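Local coordinates for putative deoxyribonuclease yjjV (Escherichia coli, PDB 1ZZM), which probably hydrolyses ester bonds as a TatD-type, metal-dependent hydrolase that binds two divalent metal cations per subunit, at residues A40-N45 with P67-K72; V76-L81 with Q113-E118; Q83-R88 with Y126-I131; P107-Q112 with R135-K140. All coordinates share one frame; numbering follows the deposited sequence.

Contact 1 of 4, residues A40-N45 with P67-K72; sequences ATEAEN and PGMLEK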
# COMPACT_ATOMS: atom_id res chain seq x y z
N ALA A 40 -8.37 -0.51 -3.62
CA ALA A 40 -9.63 -1.27 -3.47
C ALA A 40 -9.32 -2.70 -3.06
O ALA A 40 -8.17 -3.14 -3.13
CB ALA A 40 -10.40 -1.26 -4.75
N THR A 41 -10.37 -3.42 -2.65
CA THR A 41 -10.25 -4.82 -2.22
C THR A 41 -11.03 -5.79 -3.08
O THR A 41 -10.72 -6.99 -3.12
CB THR A 41 -10.77 -4.99 -0.78
OG1 THR A 41 -12.13 -4.49 -0.72
CG2 THR A 41 -9.85 -4.20 0.22
N GLU A 42 -12.02 -5.29 -3.80
CA GLU A 42 -12.87 -6.14 -4.61
C GLU A 42 -13.71 -5.30 -5.54
O GLU A 42 -13.96 -4.13 -5.25
CB GLU A 42 -13.80 -6.99 -3.73
CG GLU A 42 -14.85 -6.17 -2.95
CD GLU A 42 -15.82 -7.06 -2.17
OE1 GLU A 42 -16.63 -7.79 -2.79
OE2 GLU A 42 -15.73 -7.06 -0.93
N ALA A 43 -14.18 -5.91 -6.62
CA ALA A 43 -14.93 -5.19 -7.66
C ALA A 43 -16.16 -4.47 -7.14
O ALA A 43 -16.50 -3.42 -7.62
CB ALA A 43 -15.32 -6.17 -8.80
N GLU A 44 -16.83 -5.05 -6.15
CA GLU A 44 -18.01 -4.40 -5.62
C GLU A 44 -17.68 -3.05 -4.97
O GLU A 44 -18.57 -2.21 -4.85
CB GLU A 44 -18.70 -5.33 -4.62
CG GLU A 44 -19.77 -4.65 -3.82
CD GLU A 44 -20.52 -5.62 -2.93
OE1 GLU A 44 -19.87 -6.32 -2.12
OE2 GLU A 44 -21.76 -5.68 -3.06
N ASN A 45 -16.42 -2.84 -4.57
CA ASN A 45 -16.01 -1.56 -3.98
C ASN A 45 -15.35 -0.60 -4.99
O ASN A 45 -14.95 0.50 -4.59
CB ASN A 45 -15.03 -1.78 -2.82
CG ASN A 45 -15.65 -2.56 -1.69
OD1 ASN A 45 -16.86 -2.64 -1.62
ND2 ASN A 45 -14.83 -3.13 -0.79
N PRO A 67 -6.23 -10.50 -2.09
CA PRO A 67 -6.26 -11.95 -1.84
C PRO A 67 -7.14 -12.33 -0.65
O PRO A 67 -7.68 -13.45 -0.60
CB PRO A 67 -4.78 -12.31 -1.62
CG PRO A 67 -4.17 -11.02 -1.09
CD PRO A 67 -4.87 -9.95 -1.93
N GLY A 68 -7.31 -11.38 0.26
CA GLY A 68 -8.13 -11.63 1.45
C GLY A 68 -9.61 -11.76 1.11
O GLY A 68 -10.38 -12.29 1.89
N MET A 69 -9.99 -11.29 -0.06
CA MET A 69 -11.37 -11.36 -0.53
C MET A 69 -11.49 -12.35 -1.71
O MET A 69 -12.40 -12.23 -2.54
CB MET A 69 -11.85 -9.98 -0.99
CG MET A 69 -12.13 -9.00 0.15
SD MET A 69 -10.69 -8.44 1.08
CE MET A 69 -11.48 -7.14 2.16
N LEU A 70 -10.60 -13.32 -1.75
CA LEU A 70 -10.58 -14.27 -2.87
C LEU A 70 -11.93 -14.88 -3.22
O LEU A 70 -12.26 -15.04 -4.40
CB LEU A 70 -9.57 -15.41 -2.60
CG LEU A 70 -9.40 -16.35 -3.81
CD1 LEU A 70 -8.86 -15.56 -4.98
CD2 LEU A 70 -8.47 -17.51 -3.48
N GLU A 71 -12.73 -15.18 -2.20
CA GLU A 71 -14.02 -15.80 -2.43
C GLU A 71 -14.98 -14.95 -3.24
O GLU A 71 -15.91 -15.49 -3.83
CB GLU A 71 -14.67 -16.18 -1.10
CG GLU A 71 -13.89 -17.24 -0.31
CD GLU A 71 -14.66 -17.72 0.93
OE1 GLU A 71 -15.25 -16.86 1.65
OE2 GLU A 71 -14.68 -18.95 1.19
N LYS A 72 -14.74 -13.64 -3.28
CA LYS A 72 -15.60 -12.73 -4.00
C LYS A 72 -15.17 -12.46 -5.44
O LYS A 72 -15.93 -11.91 -6.22
CB LYS A 72 -15.67 -11.39 -3.24
CG LYS A 72 -16.25 -11.49 -1.83
CD LYS A 72 -15.93 -10.23 -1.03
CE LYS A 72 -17.03 -9.87 -0.01
NZ LYS A 72 -16.69 -8.64 0.77
O HOH W 1 -14.35 -8.92 -6.69
O HOH W 2 -19.52 -7.74 -0.18

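Contact 2 of 4, residues V76-L81 with Q113-E118; sequences VSLEQL and QWLLDE. With ZN (zinc ion), chain D.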
# COMPACT_ATOMS: atom_id res chain seq x y z
N VAL A 76 -15.93 -12.10 -13.82
CA VAL A 76 -16.62 -10.82 -13.98
C VAL A 76 -15.86 -9.74 -13.21
O VAL A 76 -15.68 -8.63 -13.71
CB VAL A 76 -18.12 -10.90 -13.52
CG1 VAL A 76 -18.75 -9.54 -13.52
CG2 VAL A 76 -18.90 -11.81 -14.48
N SER A 77 -15.36 -10.07 -12.01
CA SER A 77 -14.57 -9.08 -11.25
C SER A 77 -13.36 -8.63 -12.07
O SER A 77 -13.00 -7.44 -12.10
CB SER A 77 -14.07 -9.69 -9.94
OG SER A 77 -15.17 -10.10 -9.13
N LEU A 78 -12.71 -9.58 -12.74
CA LEU A 78 -11.53 -9.22 -13.52
C LEU A 78 -11.91 -8.42 -14.75
O LEU A 78 -11.18 -7.52 -15.16
CB LEU A 78 -10.75 -10.46 -13.93
CG LEU A 78 -9.85 -11.06 -12.83
CD1 LEU A 78 -9.34 -12.45 -13.26
CD2 LEU A 78 -8.64 -10.12 -12.60
N GLU A 79 -13.04 -8.74 -15.36
CA GLU A 79 -13.44 -7.98 -16.52
C GLU A 79 -13.76 -6.55 -16.06
O GLU A 79 -13.47 -5.57 -16.76
CB GLU A 79 -14.66 -8.61 -17.19
CG GLU A 79 -15.09 -7.84 -18.41
CD GLU A 79 -16.33 -8.42 -19.07
OE1 GLU A 79 -16.34 -9.60 -19.47
OE2 GLU A 79 -17.27 -7.66 -19.17
N GLN A 80 -14.38 -6.42 -14.89
CA GLN A 80 -14.71 -5.07 -14.39
C GLN A 80 -13.45 -4.24 -14.13
O GLN A 80 -13.41 -3.03 -14.38
CB GLN A 80 -15.49 -5.15 -13.08
CG GLN A 80 -16.88 -5.65 -13.22
CD GLN A 80 -17.51 -5.78 -11.84
OE1 GLN A 80 -17.82 -4.77 -11.15
NE2 GLN A 80 -17.67 -7.01 -11.39
N LEU A 81 -12.43 -4.90 -13.60
CA LEU A 81 -11.15 -4.23 -13.35
C LEU A 81 -10.55 -3.73 -14.68
O LEU A 81 -10.15 -2.55 -14.81
CB LEU A 81 -10.20 -5.22 -12.66
CG LEU A 81 -8.78 -4.69 -12.47
CD1 LEU A 81 -8.82 -3.37 -11.64
CD2 LEU A 81 -7.92 -5.77 -11.74
N GLN A 113 -2.40 -17.19 -6.81
CA GLN A 113 -1.33 -16.86 -7.76
C GLN A 113 -1.84 -16.62 -9.16
O GLN A 113 -1.31 -15.76 -9.88
CB GLN A 113 -0.27 -17.94 -7.76
CG GLN A 113 0.43 -17.96 -6.41
CD GLN A 113 1.36 -19.13 -6.27
OE1 GLN A 113 2.51 -19.07 -6.70
NE2 GLN A 113 0.87 -20.21 -5.67
N TRP A 114 -2.83 -17.39 -9.58
CA TRP A 114 -3.35 -17.17 -10.95
C TRP A 114 -3.97 -15.77 -10.99
O TRP A 114 -3.78 -15.00 -11.96
CB TRP A 114 -4.43 -18.21 -11.29
CG TRP A 114 -5.05 -17.97 -12.62
CD1 TRP A 114 -4.54 -18.35 -13.83
CD2 TRP A 114 -6.27 -17.29 -12.89
NE1 TRP A 114 -5.37 -17.95 -14.84
CE2 TRP A 114 -6.44 -17.29 -14.29
CE3 TRP A 114 -7.24 -16.67 -12.08
CZ2 TRP A 114 -7.55 -16.69 -14.91
CZ3 TRP A 114 -8.33 -16.09 -12.70
CH2 TRP A 114 -8.48 -16.10 -14.11
N LEU A 115 -4.71 -15.44 -9.94
CA LEU A 115 -5.39 -14.15 -9.89
C LEU A 115 -4.39 -13.00 -9.84
O LEU A 115 -4.58 -11.96 -10.49
CB LEU A 115 -6.34 -14.08 -8.68
CG LEU A 115 -7.09 -12.75 -8.54
CD1 LEU A 115 -7.84 -12.47 -9.82
CD2 LEU A 115 -8.09 -12.83 -7.36
N LEU A 116 -3.33 -13.17 -9.07
CA LEU A 116 -2.29 -12.14 -9.03
C LEU A 116 -1.69 -11.94 -10.44
O LEU A 116 -1.52 -10.82 -10.90
CB LEU A 116 -1.15 -12.56 -8.09
CG LEU A 116 0.12 -11.70 -8.11
CD1 LEU A 116 -0.20 -10.29 -7.54
CD2 LEU A 116 1.21 -12.40 -7.32
N ASP A 117 -1.37 -13.03 -11.13
CA ASP A 117 -0.77 -12.85 -12.45
C ASP A 117 -1.72 -12.20 -13.45
O ASP A 117 -1.27 -11.47 -14.33
CB ASP A 117 -0.20 -14.17 -12.98
CG ASP A 117 1.14 -14.52 -12.36
OD1 ASP A 117 1.75 -13.66 -11.67
OD2 ASP A 117 1.63 -15.65 -12.56
N GLU A 118 -3.03 -12.47 -13.35
CA GLU A 118 -3.99 -11.83 -14.24
C GLU A 118 -3.94 -10.32 -14.04
O GLU A 118 -4.06 -9.54 -14.98
CB GLU A 118 -5.42 -12.32 -13.97
CG GLU A 118 -5.72 -13.73 -14.51
CD GLU A 118 -5.41 -13.87 -16.00
OE1 GLU A 118 -5.96 -13.09 -16.82
OE2 GLU A 118 -4.61 -14.75 -16.34
ZN ZN D . 3.49 -15.54 -12.17

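Contact 3 of 4, residues Q83-R88 with Y126-I131; sequences QALERR and YDLPVI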
# COMPACT_ATOMS: atom_id res chain seq x y z
N GLN A 83 -12.08 -3.17 -17.62
CA GLN A 83 -12.87 -2.07 -18.19
C GLN A 83 -12.68 -0.78 -17.42
O GLN A 83 -12.66 0.31 -18.02
CB GLN A 83 -14.36 -2.42 -18.18
CG GLN A 83 -14.70 -3.52 -19.11
CD GLN A 83 -16.19 -3.84 -19.01
OE1 GLN A 83 -16.87 -3.42 -18.07
NE2 GLN A 83 -16.68 -4.57 -19.97
N ALA A 84 -12.57 -0.87 -16.09
CA ALA A 84 -12.38 0.35 -15.31
C ALA A 84 -11.04 0.97 -15.68
O ALA A 84 -10.96 2.18 -15.92
CB ALA A 84 -12.43 0.05 -13.81
N LEU A 85 -10.01 0.15 -15.73
CA LEU A 85 -8.68 0.65 -16.08
C LEU A 85 -8.66 1.28 -17.49
O LEU A 85 -8.01 2.30 -17.71
CB LEU A 85 -7.66 -0.50 -16.02
CG LEU A 85 -7.46 -1.06 -14.59
CD1 LEU A 85 -6.45 -2.20 -14.63
CD2 LEU A 85 -6.96 0.09 -13.65
N GLU A 86 -9.35 0.64 -18.43
CA GLU A 86 -9.43 1.11 -19.83
C GLU A 86 -9.97 2.53 -19.89
O GLU A 86 -9.54 3.34 -20.71
CB GLU A 86 -10.33 0.16 -20.62
CG GLU A 86 -10.71 0.57 -22.03
CD GLU A 86 -9.53 0.67 -22.97
OE1 GLU A 86 -8.52 -0.03 -22.75
OE2 GLU A 86 -9.62 1.44 -23.95
N ARG A 87 -10.93 2.84 -19.03
CA ARG A 87 -11.52 4.17 -18.99
C ARG A 87 -10.62 5.17 -18.27
O ARG A 87 -10.86 6.37 -18.32
CB ARG A 87 -12.90 4.10 -18.33
CG ARG A 87 -13.95 3.52 -19.27
CD ARG A 87 -15.14 2.98 -18.50
NE ARG A 87 -15.84 4.03 -17.77
CZ ARG A 87 -16.59 4.98 -18.32
NH1 ARG A 87 -16.76 5.04 -19.64
NH2 ARG A 87 -17.17 5.87 -17.54
N ARG A 88 -9.58 4.64 -17.62
CA ARG A 88 -8.57 5.39 -16.86
C ARG A 88 -9.06 6.58 -16.04
O ARG A 88 -8.89 7.72 -16.43
CB ARG A 88 -7.44 5.84 -17.79
CG ARG A 88 -7.86 6.67 -18.95
CD ARG A 88 -6.73 6.71 -19.96
NE ARG A 88 -5.50 7.28 -19.42
CZ ARG A 88 -4.28 6.95 -19.86
NH1 ARG A 88 -4.14 6.06 -20.82
NH2 ARG A 88 -3.21 7.54 -19.35
N TYR A 126 -1.76 -1.50 -18.96
CA TYR A 126 -2.12 -0.11 -18.75
C TYR A 126 -1.00 0.76 -18.21
O TYR A 126 -1.25 1.92 -17.88
CB TYR A 126 -3.37 -0.07 -17.87
CG TYR A 126 -4.59 -0.58 -18.63
CD1 TYR A 126 -5.15 0.19 -19.65
CD2 TYR A 126 -5.11 -1.86 -18.40
CE1 TYR A 126 -6.20 -0.29 -20.43
CE2 TYR A 126 -6.18 -2.36 -19.20
CZ TYR A 126 -6.71 -1.56 -20.20
OH TYR A 126 -7.77 -1.98 -20.98
N ASP A 127 0.20 0.18 -18.12
CA ASP A 127 1.41 0.90 -17.67
C ASP A 127 1.22 1.51 -16.29
O ASP A 127 1.36 2.72 -16.11
CB ASP A 127 1.73 1.98 -18.73
CG ASP A 127 3.15 2.57 -18.61
OD1 ASP A 127 4.07 1.90 -18.11
OD2 ASP A 127 3.33 3.73 -19.03
N LEU A 128 0.90 0.68 -15.30
CA LEU A 128 0.68 1.16 -13.93
C LEU A 128 1.47 0.37 -12.93
O LEU A 128 1.77 -0.79 -13.18
CB LEU A 128 -0.80 1.00 -13.53
CG LEU A 128 -1.78 1.89 -14.28
CD1 LEU A 128 -3.24 1.41 -14.12
CD2 LEU A 128 -1.60 3.28 -13.73
N PRO A 129 1.86 1.00 -11.81
CA PRO A 129 2.61 0.28 -10.78
C PRO A 129 1.55 -0.51 -9.99
O PRO A 129 0.36 -0.27 -10.16
CB PRO A 129 3.22 1.40 -9.93
CG PRO A 129 2.18 2.48 -9.98
CD PRO A 129 1.72 2.43 -11.47
N VAL A 130 1.98 -1.44 -9.14
CA VAL A 130 1.06 -2.24 -8.34
C VAL A 130 1.30 -2.01 -6.85
O VAL A 130 2.42 -1.70 -6.41
CB VAL A 130 1.23 -3.75 -8.64
CG1 VAL A 130 0.80 -4.04 -10.12
CG2 VAL A 130 2.71 -4.17 -8.46
N ILE A 131 0.23 -2.14 -6.08
CA ILE A 131 0.28 -2.02 -4.62
C ILE A 131 0.05 -3.46 -4.19
O ILE A 131 -1.02 -4.05 -4.41
CB ILE A 131 -0.84 -1.09 -4.08
CG1 ILE A 131 -0.44 0.37 -4.35
CG2 ILE A 131 -1.05 -1.32 -2.57
CD1 ILE A 131 -1.51 1.42 -3.86

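Contact 4 of 4, residues P107-Q112 with R135-K140; sequences PQFERQ and RRTHDK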
# COMPACT_ATOMS: atom_id res chain seq x y z
N PRO A 107 -5.95 -21.31 2.19
CA PRO A 107 -5.78 -20.07 1.46
C PRO A 107 -6.00 -20.16 -0.07
O PRO A 107 -6.02 -19.14 -0.75
CB PRO A 107 -4.37 -19.65 1.83
CG PRO A 107 -3.66 -20.97 1.93
CD PRO A 107 -4.66 -21.82 2.69
N GLN A 108 -6.18 -21.36 -0.60
CA GLN A 108 -6.39 -21.52 -2.05
C GLN A 108 -5.25 -20.78 -2.77
O GLN A 108 -5.47 -19.94 -3.65
CB GLN A 108 -7.74 -20.95 -2.44
CG GLN A 108 -8.92 -21.77 -1.90
CD GLN A 108 -10.26 -21.15 -2.21
OE1 GLN A 108 -10.60 -20.94 -3.38
NE2 GLN A 108 -11.04 -20.88 -1.18
N PHE A 109 -4.04 -21.12 -2.37
CA PHE A 109 -2.83 -20.48 -2.89
C PHE A 109 -2.62 -20.52 -4.40
O PHE A 109 -2.14 -19.54 -4.97
CB PHE A 109 -1.61 -21.04 -2.14
CG PHE A 109 -0.39 -20.16 -2.19
CD1 PHE A 109 -0.50 -18.79 -2.04
CD2 PHE A 109 0.87 -20.71 -2.39
CE1 PHE A 109 0.65 -17.97 -2.08
CE2 PHE A 109 2.03 -19.91 -2.43
CZ PHE A 109 1.90 -18.53 -2.28
N GLU A 110 -2.93 -21.64 -5.05
CA GLU A 110 -2.77 -21.70 -6.51
C GLU A 110 -3.70 -20.69 -7.19
O GLU A 110 -3.28 -19.97 -8.11
CB GLU A 110 -3.06 -23.11 -7.06
CG GLU A 110 -2.02 -24.16 -6.69
CD GLU A 110 -0.69 -23.99 -7.42
OE1 GLU A 110 -0.69 -23.48 -8.56
OE2 GLU A 110 0.35 -24.37 -6.85
N ARG A 111 -4.96 -20.63 -6.76
CA ARG A 111 -5.87 -19.66 -7.35
C ARG A 111 -5.40 -18.24 -7.01
O ARG A 111 -5.55 -17.35 -7.83
CB ARG A 111 -7.32 -19.81 -6.87
CG ARG A 111 -8.23 -18.74 -7.50
CD ARG A 111 -9.69 -19.15 -7.52
NE ARG A 111 -10.59 -18.08 -7.98
CZ ARG A 111 -10.74 -17.69 -9.25
NH1 ARG A 111 -10.03 -18.26 -10.22
NH2 ARG A 111 -11.63 -16.75 -9.55
N GLN A 112 -4.85 -18.02 -5.80
CA GLN A 112 -4.36 -16.67 -5.48
C GLN A 112 -3.30 -16.25 -6.49
O GLN A 112 -3.25 -15.09 -6.93
CB GLN A 112 -3.69 -16.61 -4.11
CG GLN A 112 -4.64 -16.66 -2.92
CD GLN A 112 -3.92 -16.29 -1.63
OE1 GLN A 112 -3.07 -15.40 -1.62
NE2 GLN A 112 -4.27 -16.97 -0.53
N ARG A 135 1.73 -11.71 2.83
CA ARG A 135 1.77 -12.13 4.21
C ARG A 135 2.21 -13.59 4.19
O ARG A 135 1.44 -14.49 3.79
CB ARG A 135 0.38 -11.97 4.80
CG ARG A 135 0.26 -12.53 6.21
CD ARG A 135 -1.20 -12.79 6.48
NE ARG A 135 -1.64 -12.20 7.73
CZ ARG A 135 -2.89 -11.84 7.94
NH1 ARG A 135 -3.80 -12.00 6.98
NH2 ARG A 135 -3.22 -11.30 9.11
N ARG A 136 3.46 -13.81 4.61
CA ARG A 136 4.06 -15.14 4.64
C ARG A 136 4.25 -15.69 3.23
O ARG A 136 4.37 -16.91 3.05
CB ARG A 136 3.18 -16.10 5.44
CG ARG A 136 3.19 -15.83 6.94
CD ARG A 136 2.24 -16.77 7.69
NE ARG A 136 2.42 -16.69 9.14
CZ ARG A 136 1.43 -16.54 10.02
NH1 ARG A 136 0.16 -16.45 9.62
NH2 ARG A 136 1.71 -16.47 11.32
N THR A 137 4.31 -14.80 2.25
CA THR A 137 4.42 -15.17 0.83
C THR A 137 5.50 -14.35 0.12
O THR A 137 5.50 -14.25 -1.11
CB THR A 137 3.07 -14.86 0.12
OG1 THR A 137 2.69 -13.51 0.40
CG2 THR A 137 1.97 -15.78 0.64
N HIS A 138 6.45 -13.79 0.87
CA HIS A 138 7.46 -12.94 0.20
C HIS A 138 8.29 -13.61 -0.89
O HIS A 138 8.52 -13.01 -1.95
CB HIS A 138 8.39 -12.31 1.23
CG HIS A 138 7.70 -11.32 2.12
ND1 HIS A 138 8.12 -11.05 3.41
CD2 HIS A 138 6.57 -10.60 1.94
CE1 HIS A 138 7.28 -10.21 3.98
NE2 HIS A 138 6.32 -9.92 3.11
N ASP A 139 8.76 -14.82 -0.63
CA ASP A 139 9.58 -15.54 -1.60
C ASP A 139 8.80 -15.83 -2.88
O ASP A 139 9.28 -15.58 -3.97
CB ASP A 139 10.08 -16.85 -0.98
CG ASP A 139 11.00 -16.62 0.23
OD1 ASP A 139 11.47 -15.48 0.47
OD2 ASP A 139 11.25 -17.60 0.95
N LYS A 140 7.59 -16.34 -2.74
CA LYS A 140 6.75 -16.65 -3.89
C LYS A 140 6.39 -15.39 -4.65
O LYS A 140 6.45 -15.37 -5.88
CB LYS A 140 5.47 -17.37 -3.45
CG LYS A 140 5.67 -18.87 -3.22
CD LYS A 140 6.00 -19.56 -4.55
CE LYS A 140 5.98 -21.07 -4.44
NZ LYS A 140 6.47 -21.71 -5.71

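Contact 1 of 4, residues A40-N45 with P67-K72
Lys72 NZ donates to Glu42 OE2 at 2.5 Å, a short salt bridge that uses the syn lone pair of the carboxylate. Evidence of a close fit comes from the methylenes as well, since Lys72 CD lies 3.1 Å from Glu42 OE1, so the lysine chain runs obliquely across the acid group before its nitrogen reaches the oxygen. The glutamate arrives there because its CG sits between the backbone N and carbonyl carbon (chi1 66°) while the rest of the chain is extended. Replacing Glu42 by an alanine would probably leave the Lys72 ammonium without its direct carboxylate partner and more free to swing. Water extends the polar link: one molecule joins Lys72 NZ, at 3.1 Å, to Glu44 OE1, and a second accepts from Ala43 N and gives a weak bond to Lys72 O. A second, apolar group is Met69 on Thr41. Met69, bent at chi2 (68°), brings its CE methyl to 3.7 Å from Thr41 CB, with SD also close to that carbon. Thr41 in turn touches His11, a metal ligand, and both Thr41 and Met69 line a pocket occupied here by a polyether, probably from the crystallisation liquor. The two segments follow the adjacent parallel strands 33-39 and 59-63, as expected of βα loops bordering the active site of a TIM-barrel hydrolase.

Contact 2 of 4, residues V76-L81 with Q113-E118
Leu78 CD1 comes obliquely to the six-membered ring of Trp114, 3.8 Å from CZ3 and equally near CH2. One face of the same indole carries Glu118 CG, 3.5 Å above the plane and offset toward the rim, one helical turn further on. The carboxylate of Asp117 faces elsewhere and binds a zinc ion, with OD2 at 1.9 Å and OD1 at a longer 2.6 Å. Leu78 is the one residue of 76-81 that reaches across. Its CD2 packs 3.7 Å from Leu115 CD1, and its CD1 lies 4.0 Å from Glu118 CB, so the isobutyl fork fits among Trp114, Leu115 and Glu118. The end of Leu115 reaches Leu78 by way of a chi1 of 180°, which places CG opposite the backbone N. The axes explain why so little else touches: those of 76-81 and 113-118 are 18° apart in direction and 11.8 Å at closest approach. Helices 75-87 and 109-125 thus lie side by side on the outside of the barrel. Leu116 turns to strand 95-101, Leu115 also packs on Leu70 in the loop before helix 75-87, and the zinc joins Asp117 to His144 and His148, tying helix 109-125 to helix 138-148.

Contact 3 of 4, residues Q83-R88 with Y126-I131
Leu85 and Tyr126 face each other with their CA atoms 7.1 Å apart, at a place in the TIM barrel where two helices end. Helix 75-87 finishes as Arg88 turns to positive phi, its N still bonded to Leu85 O. The helix before Tyr126 closes in a Schellman motif, with Asp127 (phi 57°) as the C-prime residue and Leu128 N bonded back to Ala123 O. That reversal leads into the extended run to strand 130-135; the CB atoms of Tyr126 and Leu128 both point toward helix 75-87. Over one face of the tyrosine ring stands Leu85 CB, 4.0 Å from the centroid and 20° off the normal, a CH-pi contact. Further along the same leucine, CD2 touches Leu128 CD1 at 4.0 Å; Leu85 and Leu128 both also pack on Val95 of strand 95-101, closing the apolar layer between helix and sheet. The polar end of the ring is held separately. Gln82 NE2 is hydrogen-bonded to Tyr126 OH, and Glu86, bent at chi2, brings its carboxylate to the ring edge. There Tyr126 OH donates to Glu86 OE1 at 2.7 Å, meeting the oxygen's anti lone pair, with carboxylate and ring planes 67° apart.

Contact 4 of 4, residues P107-Q112 with R135-K140
With CG anti to the backbone N (chi1 -159°), beside the carbonyl carbon, the Phe109 ring extends toward Thr137 and Lys140. Thr137 answers with CG2, 3.7 Å from Phe109 CE1 in an oblique approach, the two side chains passing one another in opposite senses. Lys140 CG, by contrast, lies at the ring edge, in its plane, 3.9 Å from Phe109 CE2. Lys140 then bends at chi2 (-66°) and its ammonium end turns off from the ring, so only the aliphatic root of the lysine serves the aromatic. Phe109 packs on Leu100 and Leu102 as well. Putting an alanine in place of Phe109 would probably open a gap between the two helix starts and leave the Thr137 methyl without its aromatic neighbour. The threonine hydroxyl bonds to Ser134 OG. Within 107-112, Gln112 NE2 donates to Pro107 O at 2.8 Å and a nearly straight 172°, while Gln112 OE1 takes the N-H of Asp101, fixing the amide at both atoms. Across the contact itself the chemistry is therefore apolar: a small set of carbon contacts joins the beginnings of helices 109-125 and 138-148, while the Gln112 amide and the Thr137 hydroxyl find their partners elsewhere.

In the fold
The four contacts run down one flank of the TIM barrel. Contact 1 closes along the chain before any other opens; contacts 2, 3 and 4 then alternate their segments. Contacts 1 and 2, centres about 10 Å apart, touch directly, for example through Leu70 and Leu115, and Leu70 and Pro67 also reach contact 4. Helix 75-87 serves contacts 2 and 3, centres about 12 Å apart, and helix 109-125 serves contacts 2 and 4. Contacts 3 and 4, about 23 Å apart, lie at opposite ends of strand 130-135. Contacts 1 and 4 both contribute residues to the polyether-occupied pocket and place loops near the metal centre, whereas contacts 2 and 3 join the outer helices to one another and to the sheet.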